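Local coordinates for protein Chains: A (Unidentified, PDB 6ZM9) that cleaves S-adenosylmethionine as a phage-encoded, trimeric SAM lyase, here holding the product 5'-deoxy-5'-methylthioadenosine in pockets between its subunits, at residues A[9-14]-A[76-81]; A[49-54]-A[70-75]; A[60-65]-A[122-127]. One frame throughout, in Å; residues are numbered along the deposited sequence.

In the fold
All three contacts draw on one antiparallel sheet. Interaction 1 joins strand 11-21 to the end of strand 66-77, and interaction 2 pairs an earlier part of that second strand with strand 49-59, so the two share a strand, lie about 16 Å apart between centres and both touch the same 5'-deoxy-5'-methylthioadenosine. Interaction 3 ties the loop of the 49-59/66-77 hairpin to the end of strand 116-124. Its centre is about 29 Å from that of interaction 1 and about 21 Å from that of interaction 2. Along the chain interaction 2 falls within the span of interaction 1, whereas interaction 3 crosses both. Interactions 1 and 2 thus let one subunit contribute to two nucleoside pockets.

Interaction 1 of 3, residues A[9-14]-A[76-81]; sequences GGFSAR and IIDLEG. With MTA (5'-deoxy-5'-methylthioadenosine), chain F.
The carbonyl oxygen of Ile-76 takes two contacts from strand 11-21: the backbone N of Ala-13 donates a hydrogen bond to Ile-76 O at 2.8 Å, in the plane of the carbonyl, and the CA-H of Ser-12 leans on the same oxygen. The return bond, from Ile-76 N to Ala-13 O, is nearly straight at 171° and completes an antiparallel hydrogen-bonded pair. Ser-12 and Ile-77 follow as a non-hydrogen-bonded pair, which leaves the Ile-77 backbone turned outward to read the adenine of 5'-deoxy-5'-methylthioadenosine. Ile-77 N donates to N1 of the ligand at 3.0 Å and Ile-77 O accepts from its N6 at 2.8 Å. Leu-79 brings CG and CD1 against N6, with CD1 3.5 Å from that nitrogen.

Beyond the last strand residue, Asp-78 N still bonds to Phe-11 O at 3.0 Å. The two carboxylate oxygens of Asp-78 have different partners. OD1 receives Glu-80 N from above the carboxylate plane, forming an Asx turn, while OD2 accepts from Leu-82 N and from a water that in turn accepts from Phe-11 N. That same OD2 lies at the edge of the Phe-11 ring. Helix 84-101 covers the face bearing Ala-13 and Ile-76, through Val-91 and Leu-94, whereas Ile-77 packs on Phe-16 of the second subunit. Paired N-H and C=O groups of one strand residue gripping the N1/N6 edge of adenine are characteristic of backbone adenine recognition, here in an intersubunit pocket.

Interaction 2 of 3, residues A[49-54]-A[70-75]; sequences ASFVAQ and NSVQII. With MTA (5'-deoxy-5'-methylthioadenosine), chain F; MTA (5'-deoxy-5'-methylthioadenosine), chain B.
Gln-54 and Gln-73 bring their side chains together at an angle, their amide planes 63° apart. Gln-73 NE2 donates to Gln-54 OE1 at 3.0 Å, with the acceptor close to the plane of the Gln-73 amide. CG of Gln-54 stands beside its own backbone N (chi1 -47°), and the extended chain beyond brings the amide against CB of Gln-73, while Gln-54 NE2 lies 3.1 Å from Ser-71 OG. On this face Val-52 CG2 also meets Ile-75 CD1 at 3.9 Å, and Val-52 packs on its counterpart in the third subunit.

On the other face Phe-51 and Ile-74 run side by side in the same direction, CD2 of the ring touching CG1 of Ile-74 at 3.8 Å, with Val-72 CG1 at the ring edge. Val-33 and Thr-36 of helix 29-43 cover Phe-51. Six backbone bonds join the strands.

The two ends serve different ligands. Ser-50 OG donates to N3 and accepts from O2' of one 5'-deoxy-5'-methylthioadenosine, at 2.9 and 2.8 Å; Ser-71 OG is hydrogen-bonded to O2' of another at 2.8 Å. The arrangement is a beta hairpin whose regular antiparallel pairing spans two nucleoside pockets at the subunit interfaces.

Interaction 3 of 3, residues A[60-65]-A[122-127]; sequences EQRSGQ and SITAEW. With PO4 (phosphate ion), chain C.
Arg-62 NH2 donates to Ala-125 O at 3.2 Å, the oxygen lying in the guanidinium plane although the donor stands above the plane of the carbonyl. The Arg-62 and Trp-127 side chains cross at about a right angle, with the guanidinium and indole planes inclined by 49°. Trp-127 CE3 sits over the centre of the guanidinium, 3.9 Å from Arg-62 CZ. Beside it, Gln-61 and Thr-124 meet tip to tip, Gln-61 OE1 lying 3.3 Å from Thr-124 CG2. Arg-62 and Gln-61 are each modelled in two conformers, and these contacts belong to one of them.

Around this first shell, Arg-62 NE forms a salt bridge with Glu-105 and NH1 another with Glu-129. Glu-105 also accepts from Gln-61 N and lines the pocket of a bound proline, about 5 Å from the Trp-127 side chain. Ala-125 CB lies over the centre of the indole. Trp-127 NE1 donates to O1 of a phosphate, probably from the crystallisation liquor, at 3.0 Å.

Further out, the loop joins strands 49-59 and 66-77, while Ala-125 and Trp-127 follow strand 116-124 and pack on Arg-99 of helix 84-101, beside an antiparallel pairing of residues 122-124 with a strand of the third subunit.

Interaction 1 of 3, residues A[9-14]-A[76-81]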
# COMPACT_ATOMS: atom_id res chain seq x y z
N GLY A 9 -8.17 -2.56 -19.45
CA GLY A 9 -8.70 -3.60 -18.61
C GLY A 9 -8.46 -3.40 -17.14
O GLY A 9 -8.83 -4.26 -16.33
N GLY A 10 -7.84 -2.29 -16.77
CA GLY A 10 -7.63 -1.98 -15.38
C GLY A 10 -6.58 -2.84 -14.72
O GLY A 10 -6.79 -3.32 -13.61
N PHE A 11 -5.43 -3.03 -15.37
CA PHE A 11 -4.37 -3.84 -14.79
C PHE A 11 -3.48 -3.05 -13.86
O PHE A 11 -3.19 -1.87 -14.09
CB PHE A 11 -3.54 -4.51 -15.88
CG PHE A 11 -4.34 -5.41 -16.74
CD1 PHE A 11 -4.91 -6.56 -16.21
CD2 PHE A 11 -4.61 -5.08 -18.05
CE1 PHE A 11 -5.70 -7.38 -16.99
CE2 PHE A 11 -5.40 -5.91 -18.85
CZ PHE A 11 -5.95 -7.05 -18.32
N SER A 12 -3.04 -3.72 -12.80
CA SER A 12 -2.04 -3.17 -11.90
C SER A 12 -1.22 -4.32 -11.34
O SER A 12 -1.59 -5.50 -11.46
CB SER A 12 -2.68 -2.37 -10.79
OG SER A 12 -3.45 -3.19 -9.92
N ALA A 13 -0.10 -3.98 -10.70
CA ALA A 13 0.76 -4.98 -10.11
C ALA A 13 1.44 -4.42 -8.87
O ALA A 13 1.58 -3.21 -8.70
CB ALA A 13 1.86 -5.42 -11.08
N ARG A 14 1.85 -5.34 -8.00
CA ARG A 14 2.70 -5.05 -6.86
C ARG A 14 3.87 -6.03 -6.89
O ARG A 14 3.67 -7.23 -7.11
CB ARG A 14 1.95 -5.24 -5.53
CG ARG A 14 0.76 -4.35 -5.33
CD ARG A 14 0.42 -4.21 -3.85
NE ARG A 14 -0.09 -5.45 -3.26
CZ ARG A 14 -0.31 -5.63 -1.96
NH1 ARG A 14 -0.06 -4.66 -1.09
NH2 ARG A 14 -0.79 -6.79 -1.52
N ILE A 76 2.51 -0.57 -9.62
CA ILE A 76 2.41 -0.21 -11.03
C ILE A 76 0.95 -0.21 -11.42
O ILE A 76 0.29 -1.26 -11.36
CB ILE A 76 3.19 -1.19 -11.92
CG1 ILE A 76 4.68 -1.12 -11.63
CG2 ILE A 76 2.91 -0.88 -13.39
CD1 ILE A 76 5.47 -2.26 -12.25
N ILE A 77 0.43 0.94 -11.83
CA ILE A 77 -0.88 1.03 -12.45
C ILE A 77 -0.67 1.17 -13.96
O ILE A 77 0.09 2.05 -14.39
CB ILE A 77 -1.68 2.22 -11.89
CG1 ILE A 77 -1.85 2.09 -10.37
CG2 ILE A 77 -3.02 2.34 -12.64
CD1 ILE A 77 -2.39 3.30 -9.73
N ASP A 78 -1.30 0.31 -14.76
CA ASP A 78 -1.11 0.39 -16.21
C ASP A 78 -1.88 1.60 -16.73
O ASP A 78 -3.10 1.64 -16.61
CB ASP A 78 -1.65 -0.88 -16.87
CG ASP A 78 -1.55 -0.84 -18.39
OD1 ASP A 78 -0.68 -0.10 -18.90
OD2 ASP A 78 -2.35 -1.55 -19.07
N LEU A 79 -1.16 2.58 -17.29
CA LEU A 79 -1.77 3.74 -17.91
C LEU A 79 -1.79 3.66 -19.43
O LEU A 79 -2.24 4.62 -20.08
CB LEU A 79 -1.03 5.03 -17.48
CG LEU A 79 -0.92 5.28 -15.98
CD1 LEU A 79 -0.27 6.60 -15.60
CD2 LEU A 79 -2.29 5.25 -15.33
N GLU A 80 -1.32 2.56 -20.03
CA GLU A 80 -1.20 2.46 -21.47
C GLU A 80 -2.20 1.51 -22.11
O GLU A 80 -2.13 1.28 -23.32
CB GLU A 80 0.21 1.97 -21.85
CG GLU A 80 1.31 2.89 -21.42
CD GLU A 80 2.64 2.45 -21.96
OE1 GLU A 80 3.07 2.98 -23.01
OE2 GLU A 80 3.26 1.56 -21.37
N GLY A 81 -3.10 0.92 -21.33
CA GLY A 81 -4.12 0.04 -21.86
C GLY A 81 -3.57 -1.19 -22.55
O GLY A 81 -3.97 -1.52 -23.67
CS MTA F . 0.68 11.24 -11.02
S5' MTA F . 2.34 11.70 -10.67
C5' MTA F . 2.36 11.58 -8.87
C4' MTA F . 2.79 10.24 -8.30
O4' MTA F . 1.89 9.23 -8.78
C2' MTA F . 4.05 8.25 -8.41
O2' MTA F . 4.25 8.03 -7.02
C3' MTA F . 4.18 9.75 -8.68
O3' MTA F . 5.22 10.36 -7.93
C1' MTA F . 2.59 7.98 -8.79
N9 MTA F . 2.43 7.38 -10.11
C8 MTA F . 2.39 7.99 -11.33
N7 MTA F . 2.14 7.18 -12.34
C5 MTA F . 2.02 5.93 -11.72
C6 MTA F . 1.68 4.66 -12.22
N6 MTA F . 1.38 4.40 -13.50
N1 MTA F . 1.59 3.64 -11.32
C2 MTA F . 1.83 3.90 -10.03
N3 MTA F . 2.13 5.06 -9.45
C4 MTA F . 2.21 6.05 -10.35
O HOH W 1 -4.88 -1.72 -18.00

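Interaction 2 of 3, residues A[49-54]-A[70-75]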
# COMPACT_ATOMS: atom_id res chain seq x y z
N ALA A 49 5.62 4.63 -11.97
CA ALA A 49 5.38 3.69 -10.89
C ALA A 49 5.60 4.40 -9.55
O ALA A 49 6.13 5.51 -9.51
CB ALA A 49 6.34 2.49 -10.99
N SER A 50 5.22 3.71 -8.48
CA SER A 50 5.45 4.16 -7.11
C SER A 50 6.30 3.11 -6.39
O SER A 50 6.15 1.91 -6.64
CB SER A 50 4.14 4.33 -6.35
OG SER A 50 3.40 5.41 -6.90
N PHE A 51 7.15 3.57 -5.48
CA PHE A 51 8.08 2.71 -4.75
C PHE A 51 7.96 3.05 -3.27
O PHE A 51 8.20 4.19 -2.86
CB PHE A 51 9.51 2.95 -5.22
CG PHE A 51 9.73 2.68 -6.71
CD1 PHE A 51 9.35 3.62 -7.64
CD2 PHE A 51 10.29 1.50 -7.14
CE1 PHE A 51 9.55 3.39 -8.99
CE2 PHE A 51 10.49 1.26 -8.48
CZ PHE A 51 10.13 2.22 -9.41
N VAL A 52 7.58 2.06 -2.46
CA VAL A 52 7.33 2.25 -1.03
C VAL A 52 8.42 1.54 -0.24
O VAL A 52 8.62 0.32 -0.37
CB VAL A 52 5.95 1.67 -0.65
CG1 VAL A 52 5.68 1.83 0.84
CG2 VAL A 52 4.85 2.33 -1.47
N ALA A 53 9.11 2.29 0.61
CA ALA A 53 10.07 1.68 1.52
C ALA A 53 9.34 0.97 2.65
O ALA A 53 8.33 1.46 3.17
CB ALA A 53 10.97 2.76 2.11
N GLN A 54 9.86 -0.19 3.03
CA GLN A 54 9.22 -1.05 4.01
C GLN A 54 10.27 -1.69 4.89
O GLN A 54 11.46 -1.73 4.55
CB GLN A 54 8.50 -2.24 3.37
CG GLN A 54 7.66 -1.90 2.20
CD GLN A 54 6.85 -3.08 1.71
OE1 GLN A 54 5.64 -2.99 1.56
NE2 GLN A 54 7.53 -4.17 1.39
N ASN A 70 15.25 -4.16 5.22
CA ASN A 70 14.55 -3.16 4.43
C ASN A 70 14.10 -3.80 3.12
O ASN A 70 14.77 -4.69 2.59
CB ASN A 70 15.47 -1.99 4.10
CG ASN A 70 15.87 -1.20 5.31
OD1 ASN A 70 15.16 -1.14 6.32
ND2 ASN A 70 17.02 -0.55 5.22
N SER A 71 12.95 -3.37 2.61
CA SER A 71 12.46 -3.88 1.34
C SER A 71 11.70 -2.77 0.62
O SER A 71 11.51 -1.67 1.14
CB SER A 71 11.61 -5.13 1.51
OG SER A 71 10.44 -4.85 2.25
N VAL A 72 11.27 -3.08 -0.60
CA VAL A 72 10.59 -2.13 -1.46
C VAL A 72 9.34 -2.80 -2.01
O VAL A 72 9.41 -3.93 -2.49
CB VAL A 72 11.47 -1.64 -2.64
CG1 VAL A 72 10.71 -0.62 -3.50
CG2 VAL A 72 12.76 -1.07 -2.11
N GLN A 73 8.22 -2.10 -1.94
CA GLN A 73 7.01 -2.48 -2.66
C GLN A 73 6.87 -1.56 -3.87
O GLN A 73 6.72 -0.34 -3.71
CB GLN A 73 5.80 -2.38 -1.73
CG GLN A 73 4.49 -2.73 -2.43
CD GLN A 73 3.25 -2.46 -1.60
OE1 GLN A 73 2.15 -2.43 -2.15
NE2 GLN A 73 3.40 -2.34 -0.29
N ILE A 74 6.91 -2.15 -5.06
CA ILE A 74 6.72 -1.42 -6.31
C ILE A 74 5.25 -1.53 -6.68
O ILE A 74 4.71 -2.64 -6.73
CB ILE A 74 7.60 -2.00 -7.43
CG1 ILE A 74 9.05 -2.14 -6.99
CG2 ILE A 74 7.47 -1.13 -8.70
CD1 ILE A 74 9.95 -2.81 -8.03
N ILE A 75 4.61 -0.38 -6.93
CA ILE A 75 3.19 -0.33 -7.29
C ILE A 75 3.11 0.20 -8.71
O ILE A 75 3.57 1.33 -8.98
CB ILE A 75 2.39 0.56 -6.33
CG1 ILE A 75 2.54 0.07 -4.89
CG2 ILE A 75 0.93 0.63 -6.75
CD1 ILE A 75 2.02 1.04 -3.84
CS MTA F . 0.68 11.24 -11.02
S5' MTA F . 2.34 11.70 -10.67
C5' MTA F . 2.36 11.58 -8.87
C4' MTA F . 2.79 10.24 -8.30
O4' MTA F . 1.89 9.23 -8.78
C2' MTA F . 4.05 8.25 -8.41
O2' MTA F . 4.25 8.03 -7.02
C3' MTA F . 4.18 9.75 -8.68
O3' MTA F . 5.22 10.36 -7.93
C1' MTA F . 2.59 7.98 -8.79
N9 MTA F . 2.43 7.38 -10.11
C8 MTA F . 2.39 7.99 -11.33
N7 MTA F . 2.14 7.18 -12.34
C5 MTA F . 2.02 5.93 -11.72
C6 MTA F . 1.68 4.66 -12.22
N6 MTA F . 1.38 4.40 -13.50
N1 MTA F . 1.59 3.64 -11.32
C2 MTA F . 1.83 3.90 -10.03
N3 MTA F . 2.13 5.06 -9.45
C4 MTA F . 2.21 6.05 -10.35
CS MTA B . 10.02 -12.13 -0.82
S5' MTA B . 11.13 -11.50 0.39
C5' MTA B . 11.11 -9.74 -0.01
C4' MTA B . 10.09 -8.91 0.73
O4' MTA B . 8.77 -9.41 0.45
C2' MTA B . 8.77 -8.44 2.64
O2' MTA B . 8.72 -7.03 2.54
C3' MTA B . 10.18 -8.89 2.26
O3' MTA B . 11.19 -8.03 2.76
C1' MTA B . 7.92 -9.09 1.54
N9 MTA B . 7.24 -10.31 1.97
C8 MTA B . 7.72 -11.59 2.02
N7 MTA B . 6.83 -12.49 2.36
C5 MTA B . 5.68 -11.75 2.56
C6 MTA B . 4.35 -12.11 2.87
N6 MTA B . 3.94 -13.38 3.03
N1 MTA B . 3.43 -11.12 2.95
C2 MTA B . 3.82 -9.86 2.72
N3 MTA B . 5.03 -9.40 2.41
C4 MTA B . 5.92 -10.40 2.34
O HOH W 2 12.97 0.72 4.82

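Interaction 3 of 3, residues A[60-65]-A[122-127]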
# COMPACT_ATOMS: atom_id res chain seq x y z
N GLU A 60 13.90 -17.71 5.19
CA GLU A 60 14.70 -18.32 4.13
C GLU A 60 14.29 -19.77 3.95
O GLU A 60 14.19 -20.54 4.91
CB GLU A 60 16.18 -18.26 4.47
CG GLU A 60 16.74 -16.87 4.55
CD GLU A 60 18.23 -16.86 4.73
OE1 GLU A 60 18.84 -17.95 4.79
OE2 GLU A 60 18.80 -15.76 4.80
N GLN A 61 14.11 -20.17 2.69
CA GLN A 61 13.49 -21.45 2.40
C GLN A 61 14.41 -22.62 2.70
O GLN A 61 13.94 -23.68 3.14
CB GLN A 61 13.03 -21.48 0.95
CG GLN A 61 12.03 -20.38 0.62
CD GLN A 61 11.84 -20.19 -0.86
OE1 GLN A 61 12.69 -20.57 -1.67
NE2 GLN A 61 10.71 -19.59 -1.25
N ARG A 62 15.71 -22.47 2.49
CA ARG A 62 16.61 -23.60 2.72
C ARG A 62 16.91 -23.78 4.20
O ARG A 62 16.68 -24.85 4.77
CB ARG A 62 17.89 -23.41 1.90
CG ARG A 62 17.67 -23.41 0.39
CD ARG A 62 18.32 -22.20 -0.30
NE ARG A 62 17.41 -21.54 -1.23
CZ ARG A 62 17.38 -21.74 -2.55
NH1 ARG A 62 18.23 -22.59 -3.12
NH2 ARG A 62 16.50 -21.09 -3.30
N SER A 63 17.39 -22.72 4.85
CA SER A 63 17.87 -22.81 6.22
C SER A 63 16.79 -22.60 7.27
O SER A 63 16.99 -22.97 8.43
CB SER A 63 18.92 -21.74 6.46
OG SER A 63 18.30 -20.46 6.43
N GLY A 64 15.68 -21.96 6.90
CA GLY A 64 14.65 -21.62 7.86
C GLY A 64 14.97 -20.40 8.69
O GLY A 64 14.21 -20.07 9.60
N GLN A 65 16.07 -19.71 8.40
CA GLN A 65 16.43 -18.51 9.14
C GLN A 65 15.45 -17.38 8.84
O GLN A 65 15.09 -17.13 7.68
CB GLN A 65 17.84 -18.10 8.72
CG GLN A 65 18.41 -16.88 9.45
CD GLN A 65 19.79 -16.45 8.93
OE1 GLN A 65 20.50 -17.24 8.30
NE2 GLN A 65 20.17 -15.20 9.19
N SER A 122 5.62 -16.35 -6.61
CA SER A 122 6.94 -16.24 -5.97
C SER A 122 7.98 -16.61 -7.01
O SER A 122 7.93 -17.72 -7.55
CB SER A 122 7.03 -17.15 -4.72
OG SER A 122 8.21 -16.84 -3.97
N ILE A 123 8.86 -15.68 -7.32
CA ILE A 123 9.91 -15.90 -8.30
C ILE A 123 11.12 -16.32 -7.50
O ILE A 123 11.68 -15.50 -6.76
CB ILE A 123 10.20 -14.65 -9.13
CG1 ILE A 123 8.97 -14.24 -9.91
CG2 ILE A 123 11.38 -14.94 -10.06
CD1 ILE A 123 9.10 -12.89 -10.60
N THR A 124 11.50 -17.59 -7.60
CA THR A 124 12.43 -18.19 -6.66
C THR A 124 13.70 -18.60 -7.36
O THR A 124 13.67 -19.23 -8.43
CB THR A 124 11.77 -19.39 -5.99
OG1 THR A 124 10.58 -18.94 -5.33
CG2 THR A 124 12.69 -20.00 -4.97
N ALA A 125 14.83 -18.26 -6.75
CA ALA A 125 16.12 -18.62 -7.28
C ALA A 125 16.29 -20.14 -7.31
O ALA A 125 15.87 -20.84 -6.39
CB ALA A 125 17.21 -18.02 -6.39
N GLU A 126 16.95 -20.63 -8.35
CA GLU A 126 17.21 -22.05 -8.52
C GLU A 126 18.65 -22.42 -8.18
O GLU A 126 19.21 -23.37 -8.74
CB GLU A 126 16.84 -22.48 -9.93
CG GLU A 126 15.34 -22.44 -10.23
CD GLU A 126 15.03 -22.80 -11.67
OE1 GLU A 126 15.29 -23.94 -12.08
OE2 GLU A 126 14.58 -21.94 -12.44
N TRP A 127 19.27 -21.67 -7.27
CA TRP A 127 20.60 -21.99 -6.79
C TRP A 127 20.74 -23.47 -6.48
O TRP A 127 19.92 -24.05 -5.75
CB TRP A 127 20.86 -21.18 -5.52
CG TRP A 127 20.75 -19.68 -5.69
CD1 TRP A 127 21.04 -18.94 -6.80
CD2 TRP A 127 20.33 -18.76 -4.69
NE1 TRP A 127 20.82 -17.60 -6.55
CE2 TRP A 127 20.39 -17.47 -5.26
CE3 TRP A 127 19.91 -18.89 -3.36
CZ2 TRP A 127 20.04 -16.33 -4.54
CZ3 TRP A 127 19.57 -17.75 -2.66
CH2 TRP A 127 19.62 -16.50 -3.25
P PO4 C . 21.77 -14.26 -9.14
O1 PO4 C . 21.16 -15.05 -8.00
O2 PO4 C . 23.13 -14.89 -9.37
O3 PO4 C . 20.90 -14.39 -10.36
O4 PO4 C . 21.91 -12.79 -8.76